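Local coordinates for YfkN protein (Bacillus subtilis subsp. subtilis, PDB 3GVE), which belongs to the calcineurin-like metallophosphoesterase family and carries a two-metal site occupied here by a manganese and a magnesium ion, at residues 72-76 / 77-81; 194-197 / 198-202; 222-225 / 226-230. One frame throughout, in Å; residues are numbered along the deposited sequence. Where two conformers were deposited one is given.

Contact 1: 72-76 / 77-81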
loop_
_atom_site.group_PDB
_atom_site.type_symbol
_atom_site.label_atom_id
_atom_site.label_comp_id
_atom_site.label_asym_id
_atom_site.label_seq_id
_atom_site.Cartn_x
_atom_site.Cartn_y
_atom_site.Cartn_z
ATOM N N GLY A 72 7.421 0.956 -11.767
ATOM C CA GLY A 72 7.118 -0.335 -12.353
ATOM C C GLY A 72 6.140 -0.211 -13.510
ATOM O O GLY A 72 6.257 -0.909 -14.501
ATOM N N GLU A 73 5.167 0.686 -13.360
ATOM C CA GLU A 73 4.187 0.975 -14.419
ATOM C C GLU A 73 4.869 1.602 -15.628
ATOM O O GLU A 73 4.589 1.262 -16.751
ATOM C CB GLU A 73 3.148 1.981 -13.932
ATOM C CG GLU A 73 2.149 1.466 -12.987
ATOM C CD GLU A 73 1.309 2.607 -12.390
ATOM O OE1 GLU A 73 0.731 2.377 -11.328
ATOM O OE2 GLU A 73 1.255 3.731 -12.959
ATOM N N TYR A 74 5.771 2.533 -15.369
ATOM C CA TYR A 74 6.501 3.176 -16.444
ATOM C C TYR A 74 7.223 2.125 -17.304
ATOM O O TYR A 74 7.217 2.176 -18.521
ATOM C CB TYR A 74 7.497 4.218 -15.890
ATOM C CG TYR A 74 8.346 4.791 -17.002
ATOM C CD1 TYR A 74 7.874 5.830 -17.783
ATOM C CD2 TYR A 74 9.576 4.240 -17.321
ATOM C CE1 TYR A 74 8.608 6.327 -18.814
ATOM C CE2 TYR A 74 10.321 4.736 -18.366
ATOM C CZ TYR A 74 9.834 5.780 -19.101
ATOM O OH TYR A 74 10.564 6.286 -20.152
ATOM N N ALA A 75 7.846 1.145 -16.658
ATOM C CA ALA A 75 8.601 0.154 -17.387
ATOM C C ALA A 75 7.740 -0.687 -18.330
ATOM O O ALA A 75 8.055 -0.866 -19.491
ATOM C CB ALA A 75 9.380 -0.709 -16.449
ATOM N N VAL A 76 6.630 -1.172 -17.798
ATOM C CA VAL A 76 5.748 -1.983 -18.612
ATOM C C VAL A 76 5.070 -1.166 -19.725
ATOM O O VAL A 76 4.892 -1.661 -20.811
ATOM C CB VAL A 76 4.763 -2.814 -17.738
ATOM C CG1 VAL A 76 3.664 -1.960 -17.148
ATOM C CG2 VAL A 76 4.192 -3.970 -18.520
ATOM N N LYS A 77 4.725 0.085 -19.456
ATOM C CA LYS A 77 4.044 0.893 -20.462
ATOM C C LYS A 77 4.994 1.392 -21.544
ATOM O O LYS A 77 4.675 1.308 -22.711
ATOM C CB LYS A 77 3.309 2.061 -19.804
ATOM C CG LYS A 77 2.115 1.630 -18.987
ATOM C CD LYS A 77 1.346 2.835 -18.486
ATOM C CE LYS A 77 0.169 2.437 -17.631
ATOM N NZ LYS A 77 -0.668 3.633 -17.306
ATOM N N TYR A 78 6.145 1.912 -21.151
ATOM C CA TYR A 78 7.069 2.536 -22.100
ATOM C C TYR A 78 8.125 1.620 -22.710
ATOM O O TYR A 78 8.669 1.936 -23.745
ATOM C CB TYR A 78 7.738 3.764 -21.472
ATOM C CG TYR A 78 6.809 4.952 -21.368
ATOM C CD1 TYR A 78 6.872 6.001 -22.286
ATOM C CD2 TYR A 78 5.850 5.010 -20.374
ATOM C CE1 TYR A 78 6.008 7.075 -22.180
ATOM C CE2 TYR A 78 4.995 6.061 -20.280
ATOM C CZ TYR A 78 5.084 7.092 -21.178
ATOM O OH TYR A 78 4.217 8.138 -21.069
ATOM N N GLN A 79 8.415 0.498 -22.058
ATOM C CA GLN A 79 9.494 -0.378 -22.488
ATOM C C GLN A 79 9.112 -1.845 -22.683
ATOM O O GLN A 79 9.982 -2.671 -22.825
ATOM C CB GLN A 79 10.663 -0.255 -21.509
ATOM C CG GLN A 79 11.053 1.190 -21.240
ATOM C CD GLN A 79 12.333 1.327 -20.463
ATOM O OE1 GLN A 79 12.849 0.361 -19.923
ATOM N NE2 GLN A 79 12.843 2.540 -20.385
ATOM N N LYS A 80 7.824 -2.158 -22.718
ATOM C CA LYS A 80 7.385 -3.539 -22.831
ATOM C C LYS A 80 8.037 -4.287 -23.989
ATOM O O LYS A 80 8.561 -5.366 -23.813
ATOM C CB LYS A 80 5.855 -3.629 -22.948
ATOM C CG LYS A 80 5.339 -5.069 -23.026
ATOM C CD LYS A 80 3.834 -5.170 -22.868
ATOM C CE LYS A 80 3.366 -6.508 -23.364
ATOM N NZ LYS A 80 3.077 -7.438 -22.255
ATOM N N ASP A 81 7.973 -3.719 -25.181
ATOM C CA ASP A 81 8.436 -4.436 -26.358
ATOM C C ASP A 81 9.921 -4.754 -26.304
ATOM O O ASP A 81 10.310 -5.882 -26.555
ATOM C CB ASP A 81 8.076 -3.671 -27.635
ATOM C CG ASP A 81 6.592 -3.638 -27.880
ATOM O OD1 ASP A 81 5.909 -4.594 -27.485
ATOM O OD2 ASP A 81 6.110 -2.657 -28.465
HETATM O O HOH W 1 11.660 4.797 -22.053
#
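Tyr-74 and Tyr-78 lie one turn apart on helix 70-85 of this calcineurin-like phosphoesterase fold, an i, i+4 aromatic pair on an alpha-helix. Their ring planes differ by only 16° and their centroids are 4.6 Å apart, but the rings are slid so far that they barely overlap: a near-parallel but slipped pair, touching at one side rather than stacked. Tyr-74 CD1 comes within 3.4 Å of Tyr-78 CD2, and Tyr-74 CE1 lies over one face of the Tyr-78 ring, displaced toward its rim. In return Tyr-78 CB sits above the Tyr-74 ring, 4.0 Å from its centroid, a CH-pi contact. Opposite rotations bring the rings alongside each other: Tyr-74 turns CG away from its own N (chi1 175°), while Tyr-78 keeps CG beside its N (chi1 -74°), and the two side chains cross at about a right angle.

This is the tight part. The Tyr-74 ring is buried, covered also by Thr-331, Asn-334, Thr-335 and Tyr-338 of helix 322-340. Tyr-78, by contrast, is exposed, as is Lys-77; Glu-73 OE2 and Lys-77 NZ stay 4.8 Å apart, each instead hydrogen-bonded to the hydroxyl of Tyr-338, which thereby links the two charges. On another flank Val-76 and Lys-80 rest on Phe-117 of helix 115-123.

Beneath the rings Tyr-78 N binds Tyr-74 O at 2.9 Å; the helix then bends at Gln-79. At the phenol end a water takes over, 2.7 Å from Tyr-74 OH, and accepts a hydrogen bond from Gln-79 NE2 at 3.0 Å.

Contact 2: 194-197 / 198-202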
loop_
_atom_site.group_PDB
_atom_site.type_symbol
_atom_site.label_atom_id
_atom_site.label_comp_id
_atom_site.label_asym_id
_atom_site.label_seq_id
_atom_site.Cartn_x
_atom_site.Cartn_y
_atom_site.Cartn_z
ATOM N N GLU A 194 5.899 -29.651 -1.465
ATOM C CA GLU A 194 6.031 -30.745 -2.433
ATOM C C GLU A 194 7.029 -30.401 -3.531
ATOM O O GLU A 194 7.869 -31.201 -3.848
ATOM C CB GLU A 194 4.685 -31.108 -3.067
ATOM C CG GLU A 194 3.728 -31.813 -2.141
ATOM C CD GLU A 194 2.350 -31.977 -2.741
ATOM O OE1 GLU A 194 2.215 -31.889 -3.973
ATOM O OE2 GLU A 194 1.397 -32.188 -1.972
ATOM N N SER A 195 7.081 -29.180 -3.954
ATOM C CA SER A 195 8.108 -28.716 -4.924
ATOM C C SER A 195 9.470 -28.840 -4.317
ATOM O O SER A 195 10.461 -29.252 -4.994
ATOM C CB SER A 195 7.737 -27.337 -5.488
ATOM O OG SER A 195 8.875 -26.705 -6.002
ATOM N N ALA A 196 9.608 -28.436 -3.060
ATOM C CA ALA A 196 10.897 -28.533 -2.394
ATOM C C ALA A 196 11.346 -29.992 -2.285
ATOM O O ALA A 196 12.492 -30.293 -2.573
ATOM C CB ALA A 196 10.836 -27.882 -1.005
ATOM N N ASN A 197 10.434 -30.877 -1.865
ATOM C CA ASN A 197 10.774 -32.277 -1.698
ATOM C C ASN A 197 11.126 -32.968 -3.023
ATOM O O ASN A 197 11.908 -33.869 -3.037
ATOM C CB ASN A 197 9.666 -32.995 -0.931
ATOM C CG ASN A 197 9.743 -32.739 0.555
ATOM O OD1 ASN A 197 10.785 -32.435 1.080
ATOM N ND2 ASN A 197 8.627 -32.883 1.225
ATOM N N GLU A 198 10.561 -32.494 -4.119
ATOM C CA GLU A 198 10.851 -33.031 -5.443
ATOM C C GLU A 198 12.208 -32.545 -5.934
ATOM O O GLU A 198 12.951 -33.269 -6.571
ATOM C CB GLU A 198 9.740 -32.574 -6.378
ATOM C CG GLU A 198 9.840 -32.944 -7.856
ATOM C CD GLU A 198 8.675 -32.343 -8.638
ATOM O OE1 GLU A 198 7.538 -32.760 -8.432
ATOM O OE2 GLU A 198 8.889 -31.427 -9.422
ATOM N N THR A 199 12.527 -31.298 -5.614
ATOM C CA THR A 199 13.681 -30.630 -6.209
ATOM C C THR A 199 15.003 -30.774 -5.435
ATOM O O THR A 199 16.042 -30.934 -6.026
ATOM C CB THR A 199 13.363 -29.141 -6.510
ATOM O OG1 THR A 199 12.176 -29.059 -7.300
ATOM C CG2 THR A 199 14.504 -28.485 -7.276
ATOM N N ILE A 200 14.946 -30.691 -4.118
ATOM C CA ILE A 200 16.127 -30.782 -3.280
ATOM C C ILE A 200 17.022 -32.010 -3.586
ATOM O O ILE A 200 18.195 -31.883 -3.630
ATOM C CB ILE A 200 15.761 -30.726 -1.792
ATOM C CG1 ILE A 200 15.353 -29.289 -1.391
ATOM C CG2 ILE A 200 16.941 -31.204 -0.901
ATOM C CD1 ILE A 200 14.538 -29.235 -0.137
ATOM N N PRO A 201 16.440 -33.195 -3.766
ATOM C CA PRO A 201 17.269 -34.384 -4.051
ATOM C C PRO A 201 18.120 -34.220 -5.314
ATOM O O PRO A 201 19.233 -34.686 -5.389
ATOM C CB PRO A 201 16.223 -35.485 -4.230
ATOM C CG PRO A 201 15.127 -35.078 -3.344
ATOM C CD PRO A 201 15.044 -33.569 -3.492
ATOM N N LYS A 202 17.570 -33.545 -6.294
ATOM C CA LYS A 202 18.291 -33.319 -7.514
ATOM C C LYS A 202 19.439 -32.377 -7.256
ATOM O O LYS A 202 20.494 -32.548 -7.792
ATOM C CB LYS A 202 17.361 -32.723 -8.539
ATOM C CG LYS A 202 16.180 -33.564 -8.756
ATOM C CD LYS A 202 15.677 -33.268 -10.099
ATOM C CE LYS A 202 14.447 -32.475 -10.057
ATOM N NZ LYS A 202 13.393 -33.366 -10.551
HETATM O O HOH W 2 9.249 -28.624 -8.225
#
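Thr-199 holds OG1 beside its own backbone N, with chi1 at -53°, and this rotation swings the hydroxyl back along the helix to Ser-195 O, four residues earlier. The hydroxyl donates to that carbonyl at 2.9 Å from OG1 to Ser-195 O, and Thr-199 N donates to the same oxygen at 3.0 Å. The two donors reach it from opposite faces of the carbonyl plane, so they share the acceptor without occupying the same side. A water donates to Thr-199 OG1, and the hydroxyl of Thr-199 is therefore gripped both as donor and as acceptor. In the modelled conformer of Ser-195, one of two, the same water lies 3.0 Å from Ser-195 OG; this bridge is doubtful for the other.

All of this occurs within helix 192-205 of the calcineurin-like phosphoesterase fold, whose inner side rests on strand 160-170: Ser-195 and Ala-196 touch Phe-170, and Thr-199 touches Ile-168. On this helix Ile-200 runs back beside Ala-196. Its CG1 lies beside the backbone N, and the branch ends with CD1 4.0 Å from Ala-196 CB, an apolar i, i+4 contact. The hydrogen bond below is nearly straight, Ile-200 N to Ala-196 O measuring 2.9 Å with an N-H...O angle of 171°.

One residue further the ladder breaks. Pro-201 has no N-H to give, and its ring puts CD 3.2 Å from Asn-197 O; the helix kinks here, and Lys-202 N makes only a weak bond to Thr-199 O. Glu-198 leads away from the preceding turn, with OE2 in a salt bridge to Lys-135 and OE1 accepting a hydrogen bond from Gln-190 NE2.

Contact 3: 222-225 / 226-230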
loop_
_atom_site.group_PDB
_atom_site.type_symbol
_atom_site.label_atom_id
_atom_site.label_comp_id
_atom_site.label_asym_id
_atom_site.label_seq_id
_atom_site.Cartn_x
_atom_site.Cartn_y
_atom_site.Cartn_z
ATOM N N GLN A 222 2.143 -22.605 13.302
ATOM C CA GLN A 222 1.889 -24.041 13.375
ATOM C C GLN A 222 1.748 -24.657 11.981
ATOM O O GLN A 222 1.605 -23.937 10.988
ATOM C CB GLN A 222 0.616 -24.298 14.197
ATOM C CG GLN A 222 0.771 -23.967 15.692
ATOM C CD GLN A 222 0.301 -22.566 16.028
ATOM O OE1 GLN A 222 -0.357 -21.926 15.238
ATOM N NE2 GLN A 222 0.672 -22.084 17.216
ATOM N N ALA A 223 1.782 -25.993 11.922
ATOM C CA ALA A 223 1.731 -26.690 10.644
ATOM C C ALA A 223 0.468 -26.398 9.864
ATOM O O ALA A 223 -0.601 -26.150 10.406
ATOM C CB ALA A 223 1.876 -28.206 10.850
ATOM N N GLN A 224 0.638 -26.410 8.560
ATOM C CA GLN A 224 -0.460 -26.328 7.628
ATOM C C GLN A 224 -0.302 -27.477 6.626
ATOM O O GLN A 224 0.670 -28.191 6.641
ATOM C CB GLN A 224 -0.449 -24.979 6.905
ATOM C CG GLN A 224 -0.830 -23.787 7.761
ATOM C CD GLN A 224 -0.627 -22.491 7.004
ATOM O OE1 GLN A 224 0.471 -21.975 6.943
ATOM N NE2 GLN A 224 -1.663 -21.996 6.395
ATOM N N SER A 225 -1.281 -27.633 5.758
ATOM C CA SER A 225 -1.260 -28.675 4.750
ATOM C C SER A 225 -0.940 -28.125 3.377
ATOM O O SER A 225 -0.621 -26.969 3.210
ATOM C CB SER A 225 -2.607 -29.392 4.731
ATOM O OG SER A 225 -2.701 -30.215 5.866
ATOM N N SER A 226 -1.002 -28.978 2.373
ATOM C CA SER A 226 -0.584 -28.564 1.036
ATOM C C SER A 226 -1.438 -27.421 0.482
ATOM O O SER A 226 -2.621 -27.343 0.766
ATOM C CB SER A 226 -0.618 -29.764 0.082
ATOM O OG SER A 226 -1.881 -30.379 0.091
ATOM N N GLY A 227 -0.826 -26.542 -0.297
ATOM C CA GLY A 227 -1.530 -25.443 -0.928
ATOM C C GLY A 227 -1.513 -24.162 -0.116
ATOM O O GLY A 227 -2.069 -23.154 -0.532
ATOM N N ALA A 228 -0.897 -24.214 1.063
ATOM C CA ALA A 228 -0.828 -23.048 1.948
ATOM C C ALA A 228 -0.117 -21.861 1.302
ATOM O O ALA A 228 0.895 -22.015 0.636
ATOM C CB ALA A 228 -0.148 -23.414 3.235
ATOM N N GLU A 229 -0.676 -20.682 1.533
ATOM C CA GLU A 229 -0.119 -19.432 1.041
ATOM C C GLU A 229 1.193 -19.063 1.732
ATOM O O GLU A 229 2.121 -18.590 1.081
ATOM C CB GLU A 229 -1.151 -18.317 1.247
ATOM C CG GLU A 229 -0.724 -16.940 0.726
ATOM C CD GLU A 229 -1.816 -15.882 0.815
ATOM O OE1 GLU A 229 -2.990 -16.254 0.977
ATOM O OE2 GLU A 229 -1.502 -14.694 0.717
ATOM N N ASN A 230 1.234 -19.266 3.050
ATOM C CA ASN A 230 2.348 -18.862 3.905
ATOM C C ASN A 230 2.963 -20.093 4.565
ATOM O O ASN A 230 2.572 -20.491 5.636
ATOM C CB ASN A 230 1.861 -17.820 4.926
ATOM C CG ASN A 230 1.540 -16.490 4.262
ATOM O OD1 ASN A 230 2.392 -15.885 3.639
ATOM N ND2 ASN A 230 0.300 -16.040 4.392
#
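Gln-224 and Ala-228 point their CB atoms at each other across the mouth of a type II beta turn, Ser-225 to Ala-228, in the loop that leads from strand 210-215 to helix 232-238 of the calcineurin-like phosphoesterase fold. The two CB atoms are 4.0 Å apart. From there the glutamine chain runs on past the alanine: CG stays beside the backbone N, and the rest is extended (chi2 173°), which carries the amide alongside the methyl group and on toward Asn-230. Gln-224 CD is 3.9 Å from Ala-228 CB and 4.0 Å from Asn-230 O, so the amide carbon is near both the methyl and that carbonyl.

The serines at the head of the turn are oriented differently. Both are exposed, and their CB bonds do not aim into the mouth: Ser-226 CB points away from the preceding arm. Gly-227 follows with phi 93° and psi -2°, the third-position conformation of a type II turn; a CB there would press on the carbonyl oxygen of Ser-226. Across the turn Ser-225 O is 3.5 Å from Ala-228 N, and Ala-228 CB sits 3.6 Å from that same oxygen.

Much of the holding comes from outside. Gly-227 N donates to Asp-191, and Gln-224 N to Asp-234. Toward the metals, Glu-229 OE2 is hydrogen-bonded to His-249, a ligand of the magnesium ion, in the manner of a second-shell partner. The side chain of Asn-230 is about 8 Å from that ion, and its OD1 accepts a hydrogen bond from Gly-218 N.

Contacts 1 and 2 each join successive turns of one helix and are partly buried, whereas contact 3 is a surface turn in irregular chain. Their chemistry follows: contact 1 relies on a slipped tyrosine pair, contact 2 on a threonine hydroxyl bonded to a backbone carbonyl and a small aliphatic pair, and contact 3 on apolar side-chain contact with no clear hydrogen bond between its arms. Contact 1 stands apart, its centre 35 Å from both others. Contacts 2 and 3 are neighbours, centres 17 Å apart, touching where Glu-194 OE2 packs 3.8 Å from Ser-226 CB; Asp-191 also bonds to Glu-194 N and Gly-227 N, bridging them.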